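Local structure of 11S globulin (Wrightia tinctoria, 5WXU) at residues Gln108-Leu113 / Tyr171-Glu176; His85-Arg90 / Gly256-Val261; Arg48-Glu53 / Thr374-Asp379; Arg364-Gly369 / Val393-Ala398. The protein probably serves as a seed storage protein, forms hexamers of two-cupin subunits, and binds the plant hormone auxin (indole-3-acetic acid). All coordinates share one frame; numbering follows the deposited sequence.

Overall arrangement
Four contacts sample both cupin domains of one subunit. Contacts 1 and 2 touch in the N-terminal domain, with centres about 10 Å apart, and contact 3, which joins the two cupins, touches contact 4, about 9 Å away between centres. Contacts 1, 2 and 4 are largely buried, whereas contact 3 is partly buried and ties the loop before strand 56-60 to the second cupin. Contact 4 is a regular antiparallel strand pair, and contact 1 is such a pair giving way to a water-bridged turn. Contact 2 combines apolar packing, charge and a phosphate, and contact 3 relies on a tyrosine ring and one backbone bond. Contacts 3 and 4 meet where strand 361-368 pairs with bulged strand 376-377.

Contact 1 (Gln108-Leu113 / Tyr171-Glu176); sequences QGHGIL and YNEATE
Two acceptor oxygens, His110 O and Asn172 OD1, lie 3.1 Å apart without a hydrogen bond between them, OD1 being gripped instead by Ala174 N and a water. Asn172 CG stands anti to its backbone N, and OD1 accepts from Ala174 N at 2.9 Å, closing an Asx turn with the donor above the carbonyl plane. The amide nitrogen ND2 reaches on to Glu176 O along a nearly straight 169° bond. The water accepts from His110 N and sits within hydrogen-bonding range of both Asn172 OD1 and Glu176 O, knitting the turn to the facing strand.

Beyond the turn one hydrogen-bonded pair closes the strands: Ile112 N donates to Tyr171 O and Tyr171 N returns the bond to Ile112 O, an antiparallel pair of the N-terminal cupin. Gly111 is needed beside it, since a CB there would clash with Tyr171 O. His110 has CG in the crowded position between N and the carbonyl carbon (chi1 73°), which lays its ring over Ala174 CB; the methyl makes a CH-pi contact 3.8 Å from the His110 ring centroid. At the ring edge, CD2 meets Glu173 OE2 at 3.6 Å. An alanine in place of His110 would remove the ring, and the Asx turn would probably be held less firmly against the strand.

Glu173 OE1 forms a salt bridge with Arg269, while a second water links its OE2 to Gly111 O. With carboxylates of Glu173 and Glu176 nearby, a protonated imidazole might be modestly favoured, although Arg269 offsets Glu173 and the charge cannot be seen.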
loop_
_atom_site.group_PDB
_atom_site.type_symbol
_atom_site.label_atom_id
_atom_site.label_comp_id
_atom_site.label_asym_id
_atom_site.label_seq_id
_atom_site.Cartn_x
_atom_site.Cartn_y
_atom_site.Cartn_z
ATOM N N GLN B 108 -19.969 -30.112 9.870
ATOM C CA GLN B 108 -21.286 -30.697 9.669
ATOM C C GLN B 108 -22.359 -29.723 10.099
ATOM O O GLN B 108 -22.174 -29.006 11.056
ATOM C CB GLN B 108 -21.398 -31.964 10.514
ATOM C CG GLN B 108 -22.793 -32.563 10.641
ATOM C CD GLN B 108 -22.805 -33.771 11.594
ATOM O OE1 GLN B 108 -22.092 -34.750 11.343
ATOM N NE2 GLN B 108 -23.624 -33.717 12.668
ATOM N N GLY B 109 -23.491 -29.741 9.417
ATOM C CA GLY B 109 -24.651 -29.044 9.843
ATOM C C GLY B 109 -24.817 -27.743 9.144
ATOM O O GLY B 109 -24.102 -27.462 8.172
ATOM N N HIS B 110 -25.760 -27.001 9.602
ATOM C CA HIS B 110 -26.051 -25.658 9.070
ATOM C C HIS B 110 -26.743 -24.832 10.116
ATOM O O HIS B 110 -27.410 -25.324 11.051
ATOM C CB HIS B 110 -26.815 -25.681 7.735
ATOM C CG HIS B 110 -28.240 -26.067 7.852
ATOM N ND1 HIS B 110 -28.676 -27.373 7.736
ATOM C CD2 HIS B 110 -29.345 -25.308 8.015
ATOM C CE1 HIS B 110 -29.996 -27.399 7.892
ATOM N NE2 HIS B 110 -30.429 -26.158 8.047
ATOM N N GLY B 111 -26.501 -23.527 10.055
ATOM C CA GLY B 111 -27.053 -22.670 11.067
ATOM C C GLY B 111 -26.853 -21.199 10.798
ATOM O O GLY B 111 -26.703 -20.831 9.683
ATOM N N ILE B 112 -26.819 -20.406 11.848
ATOM C CA ILE B 112 -26.722 -18.925 11.708
ATOM C C ILE B 112 -25.512 -18.500 12.531
ATOM O O ILE B 112 -25.219 -19.056 13.649
ATOM C CB ILE B 112 -27.919 -18.206 12.374
ATOM C CG1 ILE B 112 -29.284 -18.809 11.962
ATOM C CG2 ILE B 112 -27.866 -16.738 12.101
ATOM C CD1 ILE B 112 -29.520 -18.717 10.515
ATOM N N LEU B 113 -24.736 -17.586 11.990
ATOM C CA LEU B 113 -23.599 -17.049 12.757
ATOM C C LEU B 113 -23.768 -15.574 12.786
ATOM O O LEU B 113 -24.030 -14.963 11.765
ATOM C CB LEU B 113 -22.282 -17.441 12.094
ATOM C CG LEU B 113 -21.048 -16.821 12.724
ATOM C CD1 LEU B 113 -19.979 -17.819 13.084
ATOM C CD2 LEU B 113 -20.465 -15.816 11.788
ATOM N N TYR B 171 -25.956 -20.359 16.134
ATOM C CA TYR B 171 -27.230 -21.042 16.438
ATOM C C TYR B 171 -27.436 -22.142 15.380
ATOM O O TYR B 171 -27.299 -21.908 14.182
ATOM C CB TYR B 171 -28.368 -20.056 16.401
ATOM C CG TYR B 171 -29.716 -20.719 16.582
ATOM C CD1 TYR B 171 -30.060 -21.247 17.786
ATOM C CD2 TYR B 171 -30.596 -20.859 15.518
ATOM C CE1 TYR B 171 -31.295 -21.901 17.957
ATOM C CE2 TYR B 171 -31.827 -21.490 15.678
ATOM C CZ TYR B 171 -32.161 -22.001 16.893
ATOM O OH TYR B 171 -33.388 -22.642 17.018
ATOM N N ASN B 172 -27.758 -23.334 15.876
ATOM C CA ASN B 172 -28.025 -24.509 15.035
ATOM C C ASN B 172 -29.520 -24.597 14.739
ATOM O O ASN B 172 -30.303 -24.910 15.644
ATOM C CB ASN B 172 -27.589 -25.792 15.758
ATOM C CG ASN B 172 -27.783 -27.003 14.883
ATOM O OD1 ASN B 172 -28.010 -26.870 13.678
ATOM N ND2 ASN B 172 -27.634 -28.181 15.474
ATOM N N GLU B 173 -29.883 -24.392 13.490
ATOM C CA GLU B 173 -31.259 -24.541 13.088
ATOM C C GLU B 173 -31.590 -25.918 12.498
ATOM O O GLU B 173 -32.738 -26.162 12.186
ATOM C CB GLU B 173 -31.651 -23.405 12.121
ATOM C CG GLU B 173 -30.975 -23.460 10.768
ATOM C CD GLU B 173 -31.270 -22.202 9.946
ATOM O OE1 GLU B 173 -32.186 -21.422 10.340
ATOM O OE2 GLU B 173 -30.583 -21.999 8.925
ATOM N N ALA B 174 -30.604 -26.778 12.348
ATOM C CA ALA B 174 -30.791 -28.085 11.710
ATOM C C ALA B 174 -31.156 -29.121 12.772
ATOM O O ALA B 174 -30.997 -28.882 13.962
ATOM C CB ALA B 174 -29.515 -28.493 11.050
ATOM N N THR B 175 -31.644 -30.282 12.322
ATOM C CA THR B 175 -31.830 -31.404 13.222
ATOM C C THR B 175 -30.531 -32.102 13.606
ATOM O O THR B 175 -30.414 -32.629 14.761
ATOM C CB THR B 175 -32.855 -32.421 12.597
ATOM O OG1 THR B 175 -32.427 -32.766 11.294
ATOM C CG2 THR B 175 -34.226 -31.753 12.465
ATOM N N GLU B 176 -29.573 -32.222 12.660
ATOM C CA GLU B 176 -28.253 -32.778 12.969
ATOM C C GLU B 176 -27.376 -31.750 13.705
ATOM O O GLU B 176 -27.622 -30.550 13.594
ATOM C CB GLU B 176 -27.474 -33.340 11.773
ATOM C CG GLU B 176 -26.944 -32.324 10.775
ATOM C CD GLU B 176 -27.932 -31.792 9.727
ATOM O OE1 GLU B 176 -27.358 -31.278 8.711
ATOM O OE2 GLU B 176 -29.214 -31.813 9.864
HETATM O O HOH W 1 -26.598 -28.324 12.027
HETATM O O HOH W 2 -28.118 -21.725 7.366
#

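Contact 2 (His85-Arg90 / Gly256-Val261); sequences HVIENR and GYMVRV. With PO4 (phosphate ion), chain N.
Met258 carries the apolar contacts, its chain extended beyond CG so that the thioether reaches across to strand 80-87. Its SD lies 3.8 Å from Ile87 CG1 and also meets Val86 O, while the terminal methyl CE approaches His85 ND1 at 3.7 Å. Farther along, Val261 N donates to Arg90 O in the carbonyl plane, at 2.9 Å. Glu88 and Arg260 form a salt bridge through OE1 and NH2, though its placing is uncertain.

His85 works in two directions: NE2 donates to O4 of a phosphate, probably from the crystallisation liquor, at 3.0 Å, and ND1 is hydrogen-bonded to Ser65. An alanine in place of His85 would remove the ring, and would probably weaken the hold on the phosphate and loosen the packing of Met258 CE. Ser96, Asn98, His168 and Arg199 bind the same ion.

The two strands run nearly parallel, 8° apart, but their axes are 9.2 Å from each other, so they face one another across the cupin sandwich. The result is an apolar bridge between sheets, next to an anion site. That site is lined by a guanidinium, imidazoles, an amide and a hydroxyl, which would suit an anion.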
loop_
_atom_site.group_PDB
_atom_site.type_symbol
_atom_site.label_atom_id
_atom_site.label_comp_id
_atom_site.label_asym_id
_atom_site.label_seq_id
_atom_site.Cartn_x
_atom_site.Cartn_y
_atom_site.Cartn_z
ATOM N N HIS B 85 -16.422 -27.538 18.560
ATOM C CA HIS B 85 -17.698 -27.322 19.232
ATOM C C HIS B 85 -18.767 -28.149 18.571
ATOM O O HIS B 85 -18.813 -28.250 17.370
ATOM C CB HIS B 85 -18.117 -25.860 19.205
ATOM C CG HIS B 85 -17.217 -24.933 19.929
ATOM N ND1 HIS B 85 -17.080 -24.895 21.315
ATOM C CD2 HIS B 85 -16.390 -23.948 19.447
ATOM C CE1 HIS B 85 -16.232 -23.928 21.643
ATOM N NE2 HIS B 85 -15.793 -23.342 20.524
ATOM N N VAL B 86 -19.671 -28.733 19.391
ATOM C CA VAL B 86 -20.697 -29.569 18.871
ATOM C C VAL B 86 -21.963 -28.997 19.455
ATOM O O VAL B 86 -22.093 -28.966 20.673
ATOM C CB VAL B 86 -20.472 -31.048 19.224
ATOM C CG1 VAL B 86 -21.692 -31.858 18.784
ATOM C CG2 VAL B 86 -19.213 -31.562 18.527
ATOM N N ILE B 87 -22.822 -28.427 18.620
ATOM C CA ILE B 87 -23.977 -27.684 19.066
ATOM C C ILE B 87 -25.202 -28.516 18.695
ATOM O O ILE B 87 -25.471 -28.695 17.543
ATOM C CB ILE B 87 -24.066 -26.295 18.403
ATOM C CG1 ILE B 87 -22.777 -25.441 18.683
ATOM C CG2 ILE B 87 -25.259 -25.487 18.858
ATOM C CD1 ILE B 87 -22.639 -24.246 17.760
ATOM N N GLU B 88 -25.983 -28.905 19.687
ATOM C CA GLU B 88 -27.242 -29.621 19.436
ATOM C C GLU B 88 -28.249 -28.867 18.659
ATOM O O GLU B 88 -28.222 -27.648 18.567
ATOM C CB GLU B 88 -27.881 -30.036 20.768
ATOM C CG GLU B 88 -27.059 -31.080 21.477
ATOM C CD GLU B 88 -27.556 -31.371 22.908
ATOM O OE1 GLU B 88 -28.758 -31.114 23.228
ATOM O OE2 GLU B 88 -26.726 -31.841 23.738
ATOM N N ASN B 89 -29.253 -29.577 18.159
ATOM C CA ASN B 89 -30.435 -28.933 17.584
ATOM C C ASN B 89 -31.045 -27.885 18.531
ATOM O O ASN B 89 -31.115 -28.110 19.680
ATOM C CB ASN B 89 -31.510 -30.007 17.253
ATOM C CG ASN B 89 -32.887 -29.401 16.965
ATOM O OD1 ASN B 89 -33.792 -29.441 17.843
ATOM N ND2 ASN B 89 -33.051 -28.788 15.790
ATOM N N ARG B 90 -31.423 -26.739 17.980
ATOM C CA ARG B 90 -31.917 -25.571 18.668
ATOM C C ARG B 90 -30.964 -25.025 19.750
ATOM O O ARG B 90 -31.382 -24.246 20.592
ATOM C CB ARG B 90 -33.318 -25.836 19.166
ATOM C CG ARG B 90 -34.318 -25.964 18.022
ATOM C CD ARG B 90 -35.756 -26.160 18.483
ATOM N NE ARG B 90 -36.623 -26.188 17.304
ATOM C CZ ARG B 90 -37.954 -26.192 17.321
ATOM N NH1 ARG B 90 -38.629 -26.180 18.477
ATOM N NH2 ARG B 90 -38.613 -26.205 16.160
ATOM N N GLY B 256 -24.251 -23.626 31.156
ATOM C CA GLY B 256 -23.025 -23.636 30.381
ATOM C C GLY B 256 -23.131 -22.526 29.335
ATOM O O GLY B 256 -23.781 -21.488 29.533
ATOM N N TYR B 257 -22.451 -22.742 28.217
ATOM C CA TYR B 257 -22.314 -21.661 27.221
ATOM C C TYR B 257 -22.934 -21.998 25.898
ATOM O O TYR B 257 -22.721 -21.311 24.890
ATOM C CB TYR B 257 -20.818 -21.330 27.069
ATOM C CG TYR B 257 -20.221 -20.808 28.335
ATOM C CD1 TYR B 257 -19.701 -21.641 29.285
ATOM C CD2 TYR B 257 -20.263 -19.466 28.608
ATOM C CE1 TYR B 257 -19.237 -21.109 30.481
ATOM C CE2 TYR B 257 -19.751 -18.933 29.761
ATOM C CZ TYR B 257 -19.211 -19.754 30.683
ATOM O OH TYR B 257 -18.733 -19.157 31.843
ATOM N N MET B 258 -23.740 -23.066 25.864
ATOM C CA MET B 258 -24.610 -23.355 24.742
ATOM C C MET B 258 -25.966 -23.686 25.364
ATOM O O MET B 258 -26.015 -24.583 26.223
ATOM C CB MET B 258 -24.151 -24.545 23.898
ATOM C CG MET B 258 -22.764 -24.466 23.299
ATOM S SD MET B 258 -22.387 -25.981 22.436
ATOM C CE MET B 258 -20.664 -25.753 21.939
ATOM N N VAL B 259 -26.969 -22.902 25.044
ATOM C CA VAL B 259 -28.318 -23.048 25.640
ATOM C C VAL B 259 -29.376 -23.456 24.628
ATOM O O VAL B 259 -29.379 -23.056 23.438
ATOM C CB VAL B 259 -28.741 -21.785 26.342
ATOM C CG1 VAL B 259 -27.695 -21.398 27.378
ATOM C CG2 VAL B 259 -29.021 -20.627 25.381
ATOM N N ARG B 260 -30.356 -24.234 25.101
ATOM C CA ARG B 260 -31.440 -24.669 24.268
ATOM C C ARG B 260 -32.459 -23.611 24.102
ATOM O O ARG B 260 -32.899 -23.035 25.064
ATOM C CB ARG B 260 -32.148 -25.860 24.901
ATOM C CG ARG B 260 -33.321 -26.337 24.032
ATOM C CD ARG B 260 -33.446 -27.858 24.022
ATOM N NE ARG B 260 -32.313 -28.461 23.315
ATOM C CZ ARG B 260 -31.297 -29.137 23.871
ATOM N NH1 ARG B 260 -31.223 -29.351 25.193
ATOM N NH2 ARG B 260 -30.330 -29.612 23.082
ATOM N N VAL B 261 -32.876 -23.361 22.882
ATOM C CA VAL B 261 -33.950 -22.448 22.599
ATOM C C VAL B 261 -35.125 -23.361 22.165
ATOM O O VAL B 261 -35.114 -23.907 21.067
ATOM C CB VAL B 261 -33.566 -21.480 21.470
ATOM C CG1 VAL B 261 -34.656 -20.429 21.198
ATOM C CG2 VAL B 261 -32.215 -20.851 21.789
HETATM P P PO4 N . -14.880 -19.250 20.896
HETATM O O1 PO4 N . -14.972 -18.224 22.135
HETATM O O2 PO4 N . -15.798 -19.123 19.692
HETATM O O3 PO4 N . -13.589 -18.921 20.135
HETATM O O4 PO4 N . -14.581 -20.709 21.249
#

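Contact 3 (Arg48-Glu53 / Thr374-Asp379); sequences RVNPLE and TVYDGD
The backbones of Arg48-Pro51 and Val375-Asp379 run in roughly the same direction, 24° apart, and are joined by Val49 N donating to Val375 O at 3.1 Å. The bond comes from above the carbonyl plane, 44° out of it. Val375 O is used again, since a water held by Arg48 NE donates to it and Arg48 CA brings a C-H to it. Val375 and Tyr376 together form a classic beta bulge opposite Val367.

Val49 presses CG1 against Val375 CG1 at 3.6 Å, while its other methyl, CG2, meets Tyr376 CB. Tyr376 has CG anti to its backbone N, and this extends the ring beneath Pro51. The proline comes over one face, its CD 3.3 Å from Tyr376 CZ, and its CG reaches the phenolic oxygen and Asp379 O. Asn50 stands with its amide plane almost perpendicular to the ring, ND2 lying 3.9 Å from Tyr376 CD1. Its OD1 is hydrogen-bonded to a bound glycerol, probably from the crystallisation liquor.

At the far end, Tyr376 OH donates to a lone pair of Asp379 O, 2.6 Å away. Gly378 lies between them in sequence, and a CB there would clash with this hydroxyl. With its hydroxyl pinned to the corner of its own chain and a face under the proline, Tyr376 gives the loop before strand 56-60 a flat surface to pack on, consistent with a firm junction between cupins.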
loop_
_atom_site.group_PDB
_atom_site.type_symbol
_atom_site.label_atom_id
_atom_site.label_comp_id
_atom_site.label_asym_id
_atom_site.label_seq_id
_atom_site.Cartn_x
_atom_site.Cartn_y
_atom_site.Cartn_z
ATOM N N ARG B 48 9.449 -35.523 16.792
ATOM C CA ARG B 48 8.275 -36.256 16.413
ATOM C C ARG B 48 7.044 -35.343 16.375
ATOM O O ARG B 48 6.973 -34.375 17.121
ATOM C CB ARG B 48 8.052 -37.454 17.363
ATOM C CG ARG B 48 7.137 -37.254 18.576
ATOM C CD ARG B 48 7.031 -38.541 19.423
ATOM N NE ARG B 48 6.619 -39.701 18.624
ATOM C CZ ARG B 48 6.412 -40.930 19.101
ATOM N NH1 ARG B 48 6.544 -41.196 20.399
ATOM N NH2 ARG B 48 6.043 -41.908 18.270
ATOM N N VAL B 49 6.111 -35.650 15.481
ATOM C CA VAL B 49 4.786 -35.083 15.477
ATOM C C VAL B 49 3.823 -36.277 15.402
ATOM O O VAL B 49 4.236 -37.387 15.071
ATOM C CB VAL B 49 4.627 -34.007 14.369
ATOM C CG1 VAL B 49 5.803 -33.032 14.417
ATOM C CG2 VAL B 49 4.498 -34.616 13.008
ATOM N N ASN B 50 2.610 -36.109 15.868
ATOM C CA ASN B 50 1.645 -37.199 15.885
ATOM C C ASN B 50 0.336 -36.552 15.578
ATOM O O ASN B 50 0.130 -35.428 15.971
ATOM C CB ASN B 50 1.537 -37.885 17.281
ATOM C CG ASN B 50 2.850 -38.483 17.744
ATOM O OD1 ASN B 50 3.498 -37.956 18.653
ATOM N ND2 ASN B 50 3.272 -39.567 17.106
ATOM N N PRO B 51 -0.568 -37.270 14.934
ATOM C CA PRO B 51 -1.967 -36.861 14.920
ATOM C C PRO B 51 -2.457 -36.829 16.346
ATOM O O PRO B 51 -1.972 -37.623 17.223
ATOM C CB PRO B 51 -2.674 -37.976 14.113
ATOM C CG PRO B 51 -1.602 -38.766 13.474
ATOM C CD PRO B 51 -0.386 -38.593 14.293
ATOM N N LEU B 52 -3.342 -35.876 16.620
ATOM C CA LEU B 52 -3.732 -35.565 17.991
ATOM C C LEU B 52 -5.226 -35.617 18.058
ATOM O O LEU B 52 -5.909 -35.231 17.098
ATOM C CB LEU B 52 -3.301 -34.111 18.393
ATOM C CG LEU B 52 -1.826 -33.790 18.295
ATOM C CD1 LEU B 52 -1.539 -32.364 18.723
ATOM C CD2 LEU B 52 -1.109 -34.787 19.204
ATOM N N GLU B 53 -5.762 -36.014 19.217
ATOM C CA GLU B 53 -7.189 -35.942 19.498
ATOM C C GLU B 53 -7.424 -34.975 20.645
ATOM O O GLU B 53 -6.477 -34.668 21.348
ATOM C CB GLU B 53 -7.715 -37.370 19.745
ATOM C CG GLU B 53 -8.072 -38.020 18.423
ATOM C CD GLU B 53 -8.534 -39.424 18.528
ATOM O OE1 GLU B 53 -8.228 -40.077 19.570
ATOM O OE2 GLU B 53 -9.217 -39.859 17.557
ATOM N N THR B 374 12.738 -40.189 10.509
ATOM C CA THR B 374 11.407 -39.666 10.301
ATOM C C THR B 374 10.711 -39.077 11.550
ATOM O O THR B 374 10.793 -39.594 12.682
ATOM C CB THR B 374 10.491 -40.700 9.621
ATOM O OG1 THR B 374 9.308 -40.053 9.145
ATOM C CG2 THR B 374 10.059 -41.781 10.492
ATOM N N VAL B 375 9.968 -38.009 11.308
ATOM C CA VAL B 375 9.318 -37.287 12.342
ATOM C C VAL B 375 7.947 -37.913 12.623
ATOM O O VAL B 375 7.462 -37.887 13.746
ATOM C CB VAL B 375 9.254 -35.795 11.885
ATOM C CG1 VAL B 375 8.170 -35.043 12.585
ATOM C CG2 VAL B 375 10.611 -35.174 12.102
ATOM N N TYR B 376 7.316 -38.466 11.590
ATOM C CA TYR B 376 6.080 -39.243 11.737
ATOM C C TYR B 376 5.955 -40.102 10.497
ATOM O O TYR B 376 6.209 -39.643 9.367
ATOM C CB TYR B 376 4.807 -38.383 11.905
ATOM C CG TYR B 376 3.555 -39.180 12.087
ATOM C CD1 TYR B 376 3.346 -39.907 13.267
ATOM C CD2 TYR B 376 2.613 -39.357 11.067
ATOM C CE1 TYR B 376 2.208 -40.662 13.462
ATOM C CE2 TYR B 376 1.441 -40.104 11.274
ATOM C CZ TYR B 376 1.267 -40.812 12.466
ATOM O OH TYR B 376 0.117 -41.593 12.694
ATOM N N ASP B 377 5.540 -41.352 10.680
ATOM C CA ASP B 377 5.180 -42.164 9.509
ATOM C C ASP B 377 4.098 -43.105 9.982
ATOM O O ASP B 377 4.433 -44.077 10.673
ATOM C CB ASP B 377 6.363 -42.965 8.932
ATOM C CG ASP B 377 6.009 -43.724 7.592
ATOM O OD1 ASP B 377 4.889 -43.592 7.049
ATOM O OD2 ASP B 377 6.901 -44.373 6.998
ATOM N N GLY B 378 2.845 -42.799 9.653
ATOM C CA GLY B 378 1.687 -43.575 10.108
ATOM C C GLY B 378 0.356 -43.095 9.599
ATOM O O GLY B 378 0.280 -42.228 8.718
ATOM N N ASP B 379 -0.711 -43.671 10.136
ATOM C CA ASP B 379 -2.053 -43.336 9.737
ATOM C C ASP B 379 -2.520 -41.982 10.200
ATOM O O ASP B 379 -2.030 -41.462 11.231
ATOM C CB ASP B 379 -3.046 -44.358 10.286
ATOM C CG ASP B 379 -2.790 -45.773 9.737
ATOM O OD1 ASP B 379 -2.326 -45.908 8.568
ATOM O OD2 ASP B 379 -3.103 -46.734 10.482
HETATM O O HOH W 3 6.639 -40.281 15.504
#

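Contact 4 (Arg364-Gly369 / Val393-Ala398); sequences RLQVGG and VYLKQA
Tyr394 leaves its strand with CG in the crowded position between the backbone N and the carbonyl carbon (chi1 60°). At the root, CB lies 3.4 Å from Gln366 O. The same atom packs on two side chains of the opposite strand, with Val367 CG2 and Leu365 CD1 each 4.3 Å from Tyr394 CB. Beyond CB the ring leads away from strand 361-368. Its edge is met in plane by the Lys396 chain, whose CE stands 3.7 Å from Tyr394 CE2. The side chain also touches Ile388, Glu347 and Lys409, and the hydroxyl at the tip is hydrogen-bonded to Asn349 OD1, which satisfies a polar group in a buried setting.

Strands 361-368 and 393-399 form an antiparallel ladder of the C-terminal cupin, 171° between their directions. Hydrogen-bonded pairs, Arg364 with Gln397, Gln366 with Leu395 and Gly368 with Val393, alternate with non-hydrogen-bonded ones, Leu365 with Lys396 and Val367 with Tyr394. Gly368 N to Val393 O is the shortest bond of the six, at 2.7 Å, whereas the return bond from Val393 N is bent to 135°.

Leu365 lies on the same face as Tyr394, its CG anti to the backbone N, and runs side by side with Lys396: CD1 is 3.9 Å from Lys396 CG. The other face carries Arg364, Gln366, Val393, Leu395 and Gln397. There Arg364 bridges to Asp377 and to Asp230 of a neighbouring subunit, with Phe233 of that subunit as a cation-pi partner, and Gln366 OE1 accepts from the backbone N of the same Asp230.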
loop_
_atom_site.group_PDB
_atom_site.type_symbol
_atom_site.label_atom_id
_atom_site.label_comp_id
_atom_site.label_asym_id
_atom_site.label_seq_id
_atom_site.Cartn_x
_atom_site.Cartn_y
_atom_site.Cartn_z
ATOM N N ARG B 364 -2.094 -42.460 4.874
ATOM C CA ARG B 364 -0.783 -42.485 5.421
ATOM C C ARG B 364 -0.163 -41.086 5.246
ATOM O O ARG B 364 -0.240 -40.520 4.195
ATOM C CB ARG B 364 0.104 -43.448 4.624
ATOM C CG ARG B 364 1.503 -43.638 5.139
ATOM C CD ARG B 364 2.294 -44.651 4.302
ATOM N NE ARG B 364 3.686 -44.757 4.694
ATOM C CZ ARG B 364 4.608 -45.491 4.083
ATOM N NH1 ARG B 364 4.317 -46.208 2.997
ATOM N NH2 ARG B 364 5.828 -45.484 4.541
ATOM N N LEU B 365 0.436 -40.601 6.307
ATOM C CA LEU B 365 1.217 -39.375 6.365
ATOM C C LEU B 365 2.670 -39.709 6.765
ATOM O O LEU B 365 2.940 -40.362 7.746
ATOM C CB LEU B 365 0.562 -38.390 7.362
ATOM C CG LEU B 365 1.401 -37.138 7.683
ATOM C CD1 LEU B 365 1.387 -36.178 6.508
ATOM C CD2 LEU B 365 0.824 -36.500 8.938
ATOM N N GLN B 366 3.611 -39.228 5.993
ATOM C CA GLN B 366 4.998 -39.181 6.413
ATOM C C GLN B 366 5.506 -37.748 6.477
ATOM O O GLN B 366 5.212 -36.932 5.587
ATOM C CB GLN B 366 5.871 -40.019 5.529
ATOM C CG GLN B 366 7.306 -40.012 5.977
ATOM C CD GLN B 366 8.123 -41.123 5.424
ATOM O OE1 GLN B 366 8.059 -41.427 4.224
ATOM N NE2 GLN B 366 8.957 -41.724 6.299
ATOM N N VAL B 367 6.193 -37.458 7.567
ATOM C CA VAL B 367 6.781 -36.142 7.784
ATOM C C VAL B 367 8.265 -36.293 8.070
ATOM O O VAL B 367 8.663 -37.164 8.888
ATOM C CB VAL B 367 6.172 -35.452 8.964
ATOM C CG1 VAL B 367 6.695 -34.015 9.079
ATOM C CG2 VAL B 367 4.672 -35.452 8.857
ATOM N N GLY B 368 9.054 -35.469 7.396
ATOM C CA GLY B 368 10.516 -35.326 7.576
ATOM C C GLY B 368 10.910 -33.918 8.122
ATOM O O GLY B 368 10.360 -32.889 7.685
ATOM N N GLY B 369 11.841 -33.885 9.059
ATOM C CA GLY B 369 12.367 -32.631 9.616
ATOM C C GLY B 369 13.872 -32.518 9.500
ATOM O O GLY B 369 14.467 -32.740 8.426
ATOM N N VAL B 393 9.201 -31.532 5.461
ATOM C CA VAL B 393 8.766 -32.186 4.248
ATOM C C VAL B 393 7.683 -33.198 4.579
ATOM O O VAL B 393 7.758 -33.877 5.614
ATOM C CB VAL B 393 9.938 -32.828 3.519
ATOM C CG1 VAL B 393 9.490 -33.596 2.294
ATOM C CG2 VAL B 393 10.859 -31.723 3.062
ATOM N N TYR B 394 6.670 -33.287 3.741
ATOM C CA TYR B 394 5.604 -34.276 3.997
ATOM C C TYR B 394 4.983 -34.883 2.789
ATOM O O TYR B 394 4.893 -34.237 1.745
ATOM C CB TYR B 394 4.499 -33.703 4.883
ATOM C CG TYR B 394 3.765 -32.491 4.335
ATOM C CD1 TYR B 394 4.391 -31.271 4.256
ATOM C CD2 TYR B 394 2.421 -32.532 4.074
ATOM C CE1 TYR B 394 3.720 -30.161 3.830
ATOM C CE2 TYR B 394 1.724 -31.413 3.627
ATOM C CZ TYR B 394 2.395 -30.223 3.511
ATOM O OH TYR B 394 1.749 -29.069 3.101
ATOM N N LEU B 395 4.480 -36.101 2.959
ATOM C CA LEU B 395 3.802 -36.871 1.890
ATOM C C LEU B 395 2.515 -37.445 2.447
ATOM O O LEU B 395 2.581 -38.023 3.500
ATOM C CB LEU B 395 4.545 -38.181 1.570
ATOM C CG LEU B 395 5.851 -38.125 0.864
ATOM C CD1 LEU B 395 6.928 -37.954 1.906
ATOM C CD2 LEU B 395 6.002 -39.375 -0.019
ATOM N N LYS B 396 1.430 -37.424 1.694
ATOM C CA LYS B 396 0.147 -37.957 2.101
ATOM C C LYS B 396 -0.325 -38.911 0.996
ATOM O O LYS B 396 -0.174 -38.618 -0.204
ATOM C CB LYS B 396 -0.943 -36.841 2.291
ATOM C CG LYS B 396 -0.537 -35.603 3.111
ATOM C CD LYS B 396 -1.712 -34.601 3.372
ATOM C CE LYS B 396 -1.448 -33.157 2.920
ATOM N NZ LYS B 396 -1.628 -32.155 4.034
ATOM N N GLN B 397 -0.924 -40.041 1.409
ATOM C CA GLN B 397 -1.611 -40.948 0.479
ATOM C C GLN B 397 -2.896 -41.397 1.129
ATOM O O GLN B 397 -2.890 -41.819 2.310
ATOM C CB GLN B 397 -0.799 -42.186 0.203
ATOM C CG GLN B 397 -1.493 -43.133 -0.785
ATOM C CD GLN B 397 -0.577 -44.173 -1.339
ATOM O OE1 GLN B 397 0.381 -44.606 -0.687
ATOM N NE2 GLN B 397 -0.884 -44.619 -2.560
ATOM N N ALA B 398 -3.956 -41.341 0.371
ATOM C CA ALA B 398 -5.283 -41.748 0.894
ATOM C C ALA B 398 -5.313 -43.258 0.983
ATOM O O ALA B 398 -4.668 -43.974 0.182
ATOM C CB ALA B 398 -6.407 -41.311 0.006
#